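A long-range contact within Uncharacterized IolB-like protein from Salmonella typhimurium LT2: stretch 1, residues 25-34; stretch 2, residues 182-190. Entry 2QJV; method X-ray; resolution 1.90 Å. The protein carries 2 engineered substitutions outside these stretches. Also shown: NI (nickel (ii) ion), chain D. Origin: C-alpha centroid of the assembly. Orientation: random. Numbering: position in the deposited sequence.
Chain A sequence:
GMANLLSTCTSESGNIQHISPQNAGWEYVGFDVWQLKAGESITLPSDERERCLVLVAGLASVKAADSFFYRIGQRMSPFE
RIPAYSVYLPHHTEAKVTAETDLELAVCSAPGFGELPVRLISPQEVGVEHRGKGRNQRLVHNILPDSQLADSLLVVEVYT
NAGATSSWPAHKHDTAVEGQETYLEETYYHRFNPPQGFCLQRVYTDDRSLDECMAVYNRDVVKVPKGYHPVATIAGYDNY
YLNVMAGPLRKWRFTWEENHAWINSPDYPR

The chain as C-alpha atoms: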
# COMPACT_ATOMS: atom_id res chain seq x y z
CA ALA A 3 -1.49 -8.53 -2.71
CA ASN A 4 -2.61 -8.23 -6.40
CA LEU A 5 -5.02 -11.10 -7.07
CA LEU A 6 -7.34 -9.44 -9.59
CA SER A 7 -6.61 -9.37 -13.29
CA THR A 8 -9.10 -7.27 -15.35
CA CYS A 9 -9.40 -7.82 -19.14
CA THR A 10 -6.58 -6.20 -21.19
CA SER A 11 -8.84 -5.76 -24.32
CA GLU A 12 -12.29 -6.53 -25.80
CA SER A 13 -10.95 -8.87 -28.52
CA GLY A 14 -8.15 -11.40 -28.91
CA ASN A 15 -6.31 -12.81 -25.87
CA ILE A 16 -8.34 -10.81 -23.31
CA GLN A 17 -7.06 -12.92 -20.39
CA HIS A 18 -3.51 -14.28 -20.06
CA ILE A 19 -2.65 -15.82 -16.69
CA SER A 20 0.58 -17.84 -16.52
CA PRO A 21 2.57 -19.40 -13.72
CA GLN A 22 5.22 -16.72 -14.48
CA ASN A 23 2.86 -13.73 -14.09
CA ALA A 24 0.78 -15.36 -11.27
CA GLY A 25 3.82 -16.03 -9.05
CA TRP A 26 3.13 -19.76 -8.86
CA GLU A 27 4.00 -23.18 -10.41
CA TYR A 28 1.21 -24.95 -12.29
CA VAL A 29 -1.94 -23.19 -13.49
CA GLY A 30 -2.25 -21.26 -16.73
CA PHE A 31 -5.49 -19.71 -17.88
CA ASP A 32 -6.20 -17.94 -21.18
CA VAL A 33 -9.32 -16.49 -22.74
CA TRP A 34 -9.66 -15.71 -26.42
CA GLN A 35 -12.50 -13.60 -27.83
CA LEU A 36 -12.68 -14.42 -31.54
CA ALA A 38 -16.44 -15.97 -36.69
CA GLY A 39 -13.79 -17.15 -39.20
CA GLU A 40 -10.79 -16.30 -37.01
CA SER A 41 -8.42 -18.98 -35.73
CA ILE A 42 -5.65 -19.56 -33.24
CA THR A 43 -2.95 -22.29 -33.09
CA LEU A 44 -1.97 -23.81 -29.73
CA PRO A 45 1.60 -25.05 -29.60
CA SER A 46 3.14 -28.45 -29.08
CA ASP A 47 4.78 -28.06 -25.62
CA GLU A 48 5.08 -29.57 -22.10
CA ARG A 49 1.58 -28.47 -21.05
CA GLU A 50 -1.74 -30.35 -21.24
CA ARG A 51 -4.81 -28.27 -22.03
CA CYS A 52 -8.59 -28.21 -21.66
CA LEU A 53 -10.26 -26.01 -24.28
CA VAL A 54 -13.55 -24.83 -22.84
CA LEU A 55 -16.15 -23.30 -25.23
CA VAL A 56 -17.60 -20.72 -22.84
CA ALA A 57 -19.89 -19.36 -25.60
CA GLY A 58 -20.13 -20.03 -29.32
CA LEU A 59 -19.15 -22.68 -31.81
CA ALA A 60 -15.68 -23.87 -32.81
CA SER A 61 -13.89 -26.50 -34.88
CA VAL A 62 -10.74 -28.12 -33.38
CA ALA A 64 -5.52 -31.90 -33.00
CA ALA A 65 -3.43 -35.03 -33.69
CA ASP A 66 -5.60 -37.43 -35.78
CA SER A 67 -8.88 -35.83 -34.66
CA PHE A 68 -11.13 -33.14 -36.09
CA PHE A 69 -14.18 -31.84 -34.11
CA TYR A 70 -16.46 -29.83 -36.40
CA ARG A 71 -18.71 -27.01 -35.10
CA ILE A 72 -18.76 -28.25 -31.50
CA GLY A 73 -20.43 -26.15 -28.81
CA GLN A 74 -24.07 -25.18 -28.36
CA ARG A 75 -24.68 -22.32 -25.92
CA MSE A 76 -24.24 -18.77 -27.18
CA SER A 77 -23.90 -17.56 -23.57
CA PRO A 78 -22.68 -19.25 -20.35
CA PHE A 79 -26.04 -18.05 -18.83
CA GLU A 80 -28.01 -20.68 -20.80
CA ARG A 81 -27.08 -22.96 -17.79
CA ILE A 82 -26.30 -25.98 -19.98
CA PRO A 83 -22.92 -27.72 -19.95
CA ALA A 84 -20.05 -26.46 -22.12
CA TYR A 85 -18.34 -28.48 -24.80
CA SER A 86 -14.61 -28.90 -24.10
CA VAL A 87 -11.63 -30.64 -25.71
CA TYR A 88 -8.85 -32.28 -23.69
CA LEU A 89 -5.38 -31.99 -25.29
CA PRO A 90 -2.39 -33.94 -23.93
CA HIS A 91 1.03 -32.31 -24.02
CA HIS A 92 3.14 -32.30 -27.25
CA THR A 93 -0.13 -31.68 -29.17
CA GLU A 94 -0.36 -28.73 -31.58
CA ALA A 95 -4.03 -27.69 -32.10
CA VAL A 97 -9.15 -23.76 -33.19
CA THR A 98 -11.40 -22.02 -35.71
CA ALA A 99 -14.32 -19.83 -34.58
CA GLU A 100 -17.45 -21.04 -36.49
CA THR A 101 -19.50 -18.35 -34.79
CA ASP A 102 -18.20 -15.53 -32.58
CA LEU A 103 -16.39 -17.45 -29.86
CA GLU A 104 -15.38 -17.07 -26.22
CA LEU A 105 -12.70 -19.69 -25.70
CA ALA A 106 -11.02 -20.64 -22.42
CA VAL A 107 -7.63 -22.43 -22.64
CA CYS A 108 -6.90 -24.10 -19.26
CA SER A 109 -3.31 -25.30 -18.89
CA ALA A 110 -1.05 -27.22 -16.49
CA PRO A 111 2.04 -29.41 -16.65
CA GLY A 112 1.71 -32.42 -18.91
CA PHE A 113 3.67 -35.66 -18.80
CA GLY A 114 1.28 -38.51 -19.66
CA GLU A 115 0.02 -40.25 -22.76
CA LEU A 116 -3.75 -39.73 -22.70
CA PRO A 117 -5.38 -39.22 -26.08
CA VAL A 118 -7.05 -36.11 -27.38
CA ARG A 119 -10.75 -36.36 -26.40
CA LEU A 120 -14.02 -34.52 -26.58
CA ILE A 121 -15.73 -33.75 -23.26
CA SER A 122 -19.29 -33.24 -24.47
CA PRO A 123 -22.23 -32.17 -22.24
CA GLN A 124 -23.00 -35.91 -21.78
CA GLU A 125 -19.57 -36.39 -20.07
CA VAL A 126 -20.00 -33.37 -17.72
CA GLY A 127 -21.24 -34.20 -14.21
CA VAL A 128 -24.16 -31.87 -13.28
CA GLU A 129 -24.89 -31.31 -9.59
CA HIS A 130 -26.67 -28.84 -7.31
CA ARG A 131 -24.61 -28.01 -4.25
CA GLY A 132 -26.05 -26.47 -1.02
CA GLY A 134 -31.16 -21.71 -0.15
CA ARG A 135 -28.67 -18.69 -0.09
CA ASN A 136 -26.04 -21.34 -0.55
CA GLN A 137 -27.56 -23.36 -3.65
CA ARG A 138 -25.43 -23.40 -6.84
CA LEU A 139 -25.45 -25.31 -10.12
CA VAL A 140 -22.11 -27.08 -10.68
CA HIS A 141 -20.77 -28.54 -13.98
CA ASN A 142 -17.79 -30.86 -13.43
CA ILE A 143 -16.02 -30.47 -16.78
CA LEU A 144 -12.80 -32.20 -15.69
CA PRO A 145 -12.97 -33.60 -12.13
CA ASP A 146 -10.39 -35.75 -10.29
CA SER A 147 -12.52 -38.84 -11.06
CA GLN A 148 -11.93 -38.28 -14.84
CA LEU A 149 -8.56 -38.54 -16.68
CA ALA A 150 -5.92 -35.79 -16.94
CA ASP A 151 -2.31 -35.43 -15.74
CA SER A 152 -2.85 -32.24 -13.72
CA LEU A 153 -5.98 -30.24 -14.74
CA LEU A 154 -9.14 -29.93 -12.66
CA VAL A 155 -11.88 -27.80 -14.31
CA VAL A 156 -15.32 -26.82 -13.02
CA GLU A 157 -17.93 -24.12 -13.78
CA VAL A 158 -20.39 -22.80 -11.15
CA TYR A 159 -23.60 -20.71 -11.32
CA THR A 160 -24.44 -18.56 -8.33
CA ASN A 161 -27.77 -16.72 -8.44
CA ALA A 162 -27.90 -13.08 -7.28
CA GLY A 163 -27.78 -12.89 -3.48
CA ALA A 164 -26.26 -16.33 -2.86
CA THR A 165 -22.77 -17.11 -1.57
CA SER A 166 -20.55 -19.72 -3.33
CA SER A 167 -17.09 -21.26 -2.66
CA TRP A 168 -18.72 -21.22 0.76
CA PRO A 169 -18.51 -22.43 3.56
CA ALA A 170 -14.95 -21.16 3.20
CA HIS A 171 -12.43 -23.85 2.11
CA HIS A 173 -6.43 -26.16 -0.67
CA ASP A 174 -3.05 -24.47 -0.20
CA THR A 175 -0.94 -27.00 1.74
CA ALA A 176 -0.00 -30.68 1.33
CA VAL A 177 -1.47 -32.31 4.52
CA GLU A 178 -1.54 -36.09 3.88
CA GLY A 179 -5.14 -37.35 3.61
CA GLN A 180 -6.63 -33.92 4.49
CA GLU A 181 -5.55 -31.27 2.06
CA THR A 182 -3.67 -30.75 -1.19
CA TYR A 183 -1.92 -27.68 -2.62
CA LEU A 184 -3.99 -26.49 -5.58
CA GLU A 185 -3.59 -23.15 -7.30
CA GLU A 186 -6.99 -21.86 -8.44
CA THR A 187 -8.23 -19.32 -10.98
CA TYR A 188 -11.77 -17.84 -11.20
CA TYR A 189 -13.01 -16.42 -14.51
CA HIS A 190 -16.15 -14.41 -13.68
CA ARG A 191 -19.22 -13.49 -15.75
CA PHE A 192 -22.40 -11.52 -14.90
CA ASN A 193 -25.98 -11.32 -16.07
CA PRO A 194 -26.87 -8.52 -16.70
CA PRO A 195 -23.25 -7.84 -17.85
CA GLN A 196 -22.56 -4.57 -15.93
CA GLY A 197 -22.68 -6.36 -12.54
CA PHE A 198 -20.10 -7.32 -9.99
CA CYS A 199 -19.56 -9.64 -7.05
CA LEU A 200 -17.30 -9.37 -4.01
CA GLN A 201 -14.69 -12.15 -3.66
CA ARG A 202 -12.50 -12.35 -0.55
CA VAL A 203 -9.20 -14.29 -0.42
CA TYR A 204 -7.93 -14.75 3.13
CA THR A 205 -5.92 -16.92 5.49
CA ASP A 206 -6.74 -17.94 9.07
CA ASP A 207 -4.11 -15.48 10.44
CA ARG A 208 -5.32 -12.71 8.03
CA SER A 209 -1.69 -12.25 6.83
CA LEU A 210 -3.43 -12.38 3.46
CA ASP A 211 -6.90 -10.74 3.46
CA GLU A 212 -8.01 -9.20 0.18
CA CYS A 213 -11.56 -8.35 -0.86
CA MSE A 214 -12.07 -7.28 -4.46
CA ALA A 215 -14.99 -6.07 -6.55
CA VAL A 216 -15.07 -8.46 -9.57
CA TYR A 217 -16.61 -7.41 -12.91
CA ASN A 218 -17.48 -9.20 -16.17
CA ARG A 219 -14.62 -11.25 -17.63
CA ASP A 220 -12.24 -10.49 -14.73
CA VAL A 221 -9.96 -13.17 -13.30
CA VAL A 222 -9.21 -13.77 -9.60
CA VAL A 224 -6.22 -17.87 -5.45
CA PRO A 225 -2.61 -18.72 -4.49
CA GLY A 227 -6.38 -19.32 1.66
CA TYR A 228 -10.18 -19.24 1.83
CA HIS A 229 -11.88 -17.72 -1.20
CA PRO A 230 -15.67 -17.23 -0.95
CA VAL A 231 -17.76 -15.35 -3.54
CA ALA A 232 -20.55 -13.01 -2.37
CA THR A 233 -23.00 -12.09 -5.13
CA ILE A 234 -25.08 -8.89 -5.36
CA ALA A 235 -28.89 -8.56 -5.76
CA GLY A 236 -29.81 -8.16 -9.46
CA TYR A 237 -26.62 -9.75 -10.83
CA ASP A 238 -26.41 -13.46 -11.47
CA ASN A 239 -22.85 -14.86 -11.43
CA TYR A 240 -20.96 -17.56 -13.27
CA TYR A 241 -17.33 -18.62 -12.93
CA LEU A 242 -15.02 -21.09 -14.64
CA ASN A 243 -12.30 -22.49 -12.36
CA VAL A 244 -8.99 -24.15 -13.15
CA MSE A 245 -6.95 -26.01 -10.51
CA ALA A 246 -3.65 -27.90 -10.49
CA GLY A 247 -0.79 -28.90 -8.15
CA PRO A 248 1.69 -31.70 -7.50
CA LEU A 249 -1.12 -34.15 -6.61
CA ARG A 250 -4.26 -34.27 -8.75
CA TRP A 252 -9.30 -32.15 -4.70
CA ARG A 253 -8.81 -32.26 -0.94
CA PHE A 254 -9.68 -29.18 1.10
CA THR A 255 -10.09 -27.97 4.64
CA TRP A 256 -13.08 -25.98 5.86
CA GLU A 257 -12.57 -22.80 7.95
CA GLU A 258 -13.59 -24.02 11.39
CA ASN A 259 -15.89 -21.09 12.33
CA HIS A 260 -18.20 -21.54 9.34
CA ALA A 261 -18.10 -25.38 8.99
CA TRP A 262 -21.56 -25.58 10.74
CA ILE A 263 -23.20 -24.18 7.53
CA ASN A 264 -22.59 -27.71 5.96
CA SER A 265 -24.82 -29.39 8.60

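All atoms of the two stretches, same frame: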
# COMPACT_ATOMS: atom_id res chain seq x y z
N GLY A 25 2.95 -15.79 -10.20
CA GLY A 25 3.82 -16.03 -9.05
C GLY A 25 3.61 -17.42 -8.46
O GLY A 25 3.70 -17.61 -7.26
N TRP A 26 3.34 -18.39 -9.32
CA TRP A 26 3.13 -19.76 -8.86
C TRP A 26 3.71 -20.81 -9.85
O TRP A 26 4.54 -20.46 -10.71
CB TRP A 26 1.63 -19.97 -8.49
CG TRP A 26 0.61 -19.88 -9.53
CD1 TRP A 26 0.67 -20.33 -10.84
CD2 TRP A 26 -0.77 -19.53 -9.31
NE1 TRP A 26 -0.52 -20.16 -11.44
CE2 TRP A 26 -1.43 -19.67 -10.55
CE3 TRP A 26 -1.49 -19.03 -8.20
CZ2 TRP A 26 -2.80 -19.38 -10.71
CZ3 TRP A 26 -2.83 -18.73 -8.37
CH2 TRP A 26 -3.47 -18.90 -9.61
N GLU A 27 3.31 -22.07 -9.71
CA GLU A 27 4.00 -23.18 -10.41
C GLU A 27 3.28 -24.00 -11.45
O GLU A 27 3.94 -24.62 -12.29
CB GLU A 27 4.50 -24.12 -9.31
CG GLU A 27 5.57 -23.49 -8.46
CD GLU A 27 5.89 -24.28 -7.19
OE1 GLU A 27 6.13 -25.49 -7.31
OE2 GLU A 27 5.92 -23.69 -6.08
N TYR A 28 1.95 -24.02 -11.43
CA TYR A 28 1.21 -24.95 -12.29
C TYR A 28 0.19 -24.34 -13.25
O TYR A 28 0.25 -24.57 -14.45
CB TYR A 28 0.46 -26.00 -11.41
CG TYR A 28 1.39 -26.82 -10.52
CD1 TYR A 28 1.80 -26.35 -9.28
CD2 TYR A 28 1.89 -28.05 -10.95
CE1 TYR A 28 2.68 -27.08 -8.48
CE2 TYR A 28 2.74 -28.79 -10.16
CZ TYR A 28 3.13 -28.30 -8.93
OH TYR A 28 4.00 -29.02 -8.17
N VAL A 29 -0.78 -23.62 -12.70
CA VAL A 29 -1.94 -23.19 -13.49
C VAL A 29 -1.68 -22.02 -14.49
O VAL A 29 -1.09 -20.99 -14.18
CB VAL A 29 -3.16 -22.85 -12.56
CG1 VAL A 29 -4.37 -22.26 -13.37
CG2 VAL A 29 -3.63 -24.08 -11.80
N GLY A 30 -2.16 -22.27 -15.69
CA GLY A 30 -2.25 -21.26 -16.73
C GLY A 30 -3.71 -21.16 -17.13
O GLY A 30 -4.46 -22.16 -17.13
N PHE A 31 -4.15 -19.94 -17.42
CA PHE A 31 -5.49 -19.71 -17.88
C PHE A 31 -5.52 -18.58 -18.93
O PHE A 31 -5.16 -17.45 -18.65
CB PHE A 31 -6.43 -19.39 -16.68
CG PHE A 31 -7.85 -19.17 -17.10
CD1 PHE A 31 -8.64 -20.23 -17.51
CD2 PHE A 31 -8.39 -17.89 -17.13
CE1 PHE A 31 -9.94 -20.02 -17.91
CE2 PHE A 31 -9.67 -17.68 -17.56
CZ PHE A 31 -10.43 -18.75 -17.96
N ASP A 32 -6.05 -18.89 -20.10
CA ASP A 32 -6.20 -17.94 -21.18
C ASP A 32 -7.62 -17.87 -21.69
O ASP A 32 -8.33 -18.87 -21.74
CB ASP A 32 -5.32 -18.32 -22.36
CG ASP A 32 -3.84 -18.05 -22.11
OD1 ASP A 32 -3.42 -16.90 -22.35
OD2 ASP A 32 -3.10 -18.96 -21.66
N VAL A 33 -8.04 -16.67 -22.07
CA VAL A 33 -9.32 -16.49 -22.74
C VAL A 33 -9.05 -15.76 -24.06
O VAL A 33 -8.24 -14.81 -24.13
CB VAL A 33 -10.40 -15.74 -21.87
CG1 VAL A 33 -11.69 -15.47 -22.70
CG2 VAL A 33 -10.73 -16.51 -20.58
N TRP A 34 -9.73 -16.23 -25.10
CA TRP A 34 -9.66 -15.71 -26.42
C TRP A 34 -11.06 -15.34 -26.86
O TRP A 34 -11.97 -16.14 -26.75
CB TRP A 34 -9.02 -16.72 -27.39
CG TRP A 34 -7.55 -16.95 -27.19
CD1 TRP A 34 -6.97 -17.88 -26.37
CD2 TRP A 34 -6.49 -16.28 -27.86
NE1 TRP A 34 -5.63 -17.80 -26.47
CE2 TRP A 34 -5.29 -16.83 -27.38
CE3 TRP A 34 -6.44 -15.27 -28.81
CZ2 TRP A 34 -4.03 -16.40 -27.80
CZ3 TRP A 34 -5.17 -14.84 -29.25
CH2 TRP A 34 -3.99 -15.41 -28.73
N THR A 182 -4.66 -30.84 -0.14
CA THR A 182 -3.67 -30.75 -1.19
C THR A 182 -3.43 -29.26 -1.52
O THR A 182 -4.28 -28.41 -1.26
CB THR A 182 -4.08 -31.51 -2.49
OG1 THR A 182 -5.40 -31.11 -2.87
CG2 THR A 182 -4.01 -33.03 -2.31
N TYR A 183 -2.25 -28.98 -2.05
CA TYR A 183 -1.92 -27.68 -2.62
C TYR A 183 -2.47 -27.65 -4.06
O TYR A 183 -2.05 -28.44 -4.92
CB TYR A 183 -0.40 -27.43 -2.63
CG TYR A 183 0.06 -26.22 -3.44
CD1 TYR A 183 0.14 -24.97 -2.87
CD2 TYR A 183 0.44 -26.34 -4.79
CE1 TYR A 183 0.56 -23.87 -3.59
CE2 TYR A 183 0.86 -25.24 -5.52
CZ TYR A 183 0.94 -24.01 -4.91
OH TYR A 183 1.34 -22.88 -5.63
N LEU A 184 -3.37 -26.71 -4.29
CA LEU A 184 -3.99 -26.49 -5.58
C LEU A 184 -4.14 -25.01 -5.83
O LEU A 184 -4.84 -24.30 -5.11
CB LEU A 184 -5.36 -27.19 -5.72
CG LEU A 184 -5.37 -28.72 -5.75
CD1 LEU A 184 -6.80 -29.16 -5.60
CD2 LEU A 184 -4.67 -29.43 -7.01
N GLU A 185 -3.40 -24.52 -6.82
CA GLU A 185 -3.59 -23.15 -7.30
C GLU A 185 -4.99 -23.12 -7.93
O GLU A 185 -5.43 -24.12 -8.48
CB GLU A 185 -2.52 -22.80 -8.31
CG GLU A 185 -1.13 -22.74 -7.70
CD GLU A 185 0.01 -23.08 -8.66
OE1 GLU A 185 -0.23 -23.20 -9.87
OE2 GLU A 185 1.15 -23.24 -8.16
N GLU A 186 -5.65 -21.98 -7.88
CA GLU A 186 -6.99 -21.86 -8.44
C GLU A 186 -7.22 -20.48 -9.09
O GLU A 186 -6.85 -19.44 -8.56
CB GLU A 186 -8.08 -22.17 -7.40
CG GLU A 186 -9.48 -22.25 -7.99
CD GLU A 186 -10.53 -22.81 -7.07
OE1 GLU A 186 -10.33 -22.84 -5.84
OE2 GLU A 186 -11.62 -23.19 -7.57
N THR A 187 -7.80 -20.52 -10.28
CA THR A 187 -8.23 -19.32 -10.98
C THR A 187 -9.77 -19.32 -11.06
O THR A 187 -10.40 -20.38 -11.11
CB THR A 187 -7.58 -19.15 -12.40
OG1 THR A 187 -7.91 -20.28 -13.22
CG2 THR A 187 -6.02 -18.91 -12.32
N TYR A 188 -10.35 -18.12 -11.04
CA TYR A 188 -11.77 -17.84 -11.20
C TYR A 188 -11.88 -16.90 -12.39
O TYR A 188 -11.27 -15.85 -12.39
CB TYR A 188 -12.36 -17.09 -9.99
CG TYR A 188 -12.74 -17.95 -8.81
CD1 TYR A 188 -11.76 -18.62 -8.10
CD2 TYR A 188 -14.07 -18.10 -8.40
CE1 TYR A 188 -12.08 -19.43 -7.04
CE2 TYR A 188 -14.39 -18.91 -7.34
CZ TYR A 188 -13.39 -19.56 -6.66
OH TYR A 188 -13.72 -20.35 -5.62
N TYR A 189 -12.68 -17.27 -13.38
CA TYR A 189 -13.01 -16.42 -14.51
C TYR A 189 -14.50 -16.11 -14.35
O TYR A 189 -15.37 -16.97 -14.62
CB TYR A 189 -12.70 -17.10 -15.84
CG TYR A 189 -13.15 -16.33 -17.07
CD1 TYR A 189 -12.63 -15.05 -17.37
CD2 TYR A 189 -14.03 -16.90 -17.99
CE1 TYR A 189 -13.04 -14.35 -18.49
CE2 TYR A 189 -14.44 -16.21 -19.15
CZ TYR A 189 -13.94 -14.93 -19.39
OH TYR A 189 -14.34 -14.27 -20.53
N HIS A 190 -14.80 -14.85 -14.01
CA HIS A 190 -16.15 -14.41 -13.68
C HIS A 190 -16.94 -13.76 -14.82
O HIS A 190 -16.39 -13.01 -15.64
CB HIS A 190 -16.15 -13.40 -12.53
CG HIS A 190 -15.82 -13.99 -11.19
ND1 HIS A 190 -16.79 -14.40 -10.31
CD2 HIS A 190 -14.63 -14.19 -10.58
CE1 HIS A 190 -16.21 -14.83 -9.20
NE2 HIS A 190 -14.90 -14.70 -9.33
NI NI D . -11.31 -23.63 -4.16
O HOH W 1 3.94 -21.81 -5.42
O HOH W 2 -13.15 -22.95 -5.15
O HOH W 3 -11.87 -25.46 -5.23

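Strand 30-34 and strand 185-190 run nearly parallel, with 14° between their N-to-C directions. Their axes come no closer than 8.4 Å. At that spacing side chains, not backbone hydrogen bonds, fill the gap. In the backbone register, Val 29 CA lies 6.4 Å from Glu 185 CA, and Phe 31 CA lies 7.4 Å from Thr 187 CA.

The contact is built around Glu 185. Its side chain reaches into a hollow formed by the loop of residues 26-29. Three backbone amides there point at the carboxylate. Glu 27 N donates to Glu 185 OE2 at 2.9 Å. Tyr 28 N and Val 29 N both donate to Glu 185 OE1, at 2.8 and 2.9 Å. Tyr 183 OH adds a bond to Glu 185 OE2 at 2.6 Å, so the buried acid is well satisfied.

Trp 26 forms one wall of this hollow. Its indole lies flat against the glutamate, with Glu 185 CB 3.8 Å from the centroid of the six-membered ring, over the face. The ring is held in place by its own loop: Trp 26 NE1 donates to Val 29 O at 2.9 Å. At the ring edge, Trp 26 CZ2 meets Thr 187 CG2 at 3.6 Å. That methyl also touches Val 29 CG1, at 3.9 Å.

Tyr 28 and Tyr 183 meet beside the acid, CE1 of the former 3.9 Å from CE2 of the latter. Water 1 bridges Glu 27 OE2 and Tyr 183 OH, 2.8 Å from each.

Farther along, Phe 31 and Val 33 pack against Tyr 189. Phe 31 CZ abuts Tyr 189 CB at 3.5 Å, the two rings oblique. Val 33 CG2 sits over the Tyr 189 face, 3.8 Å from the ring centroid.

Glu 186 points away, and its OE1 binds nickel at 2.1 Å.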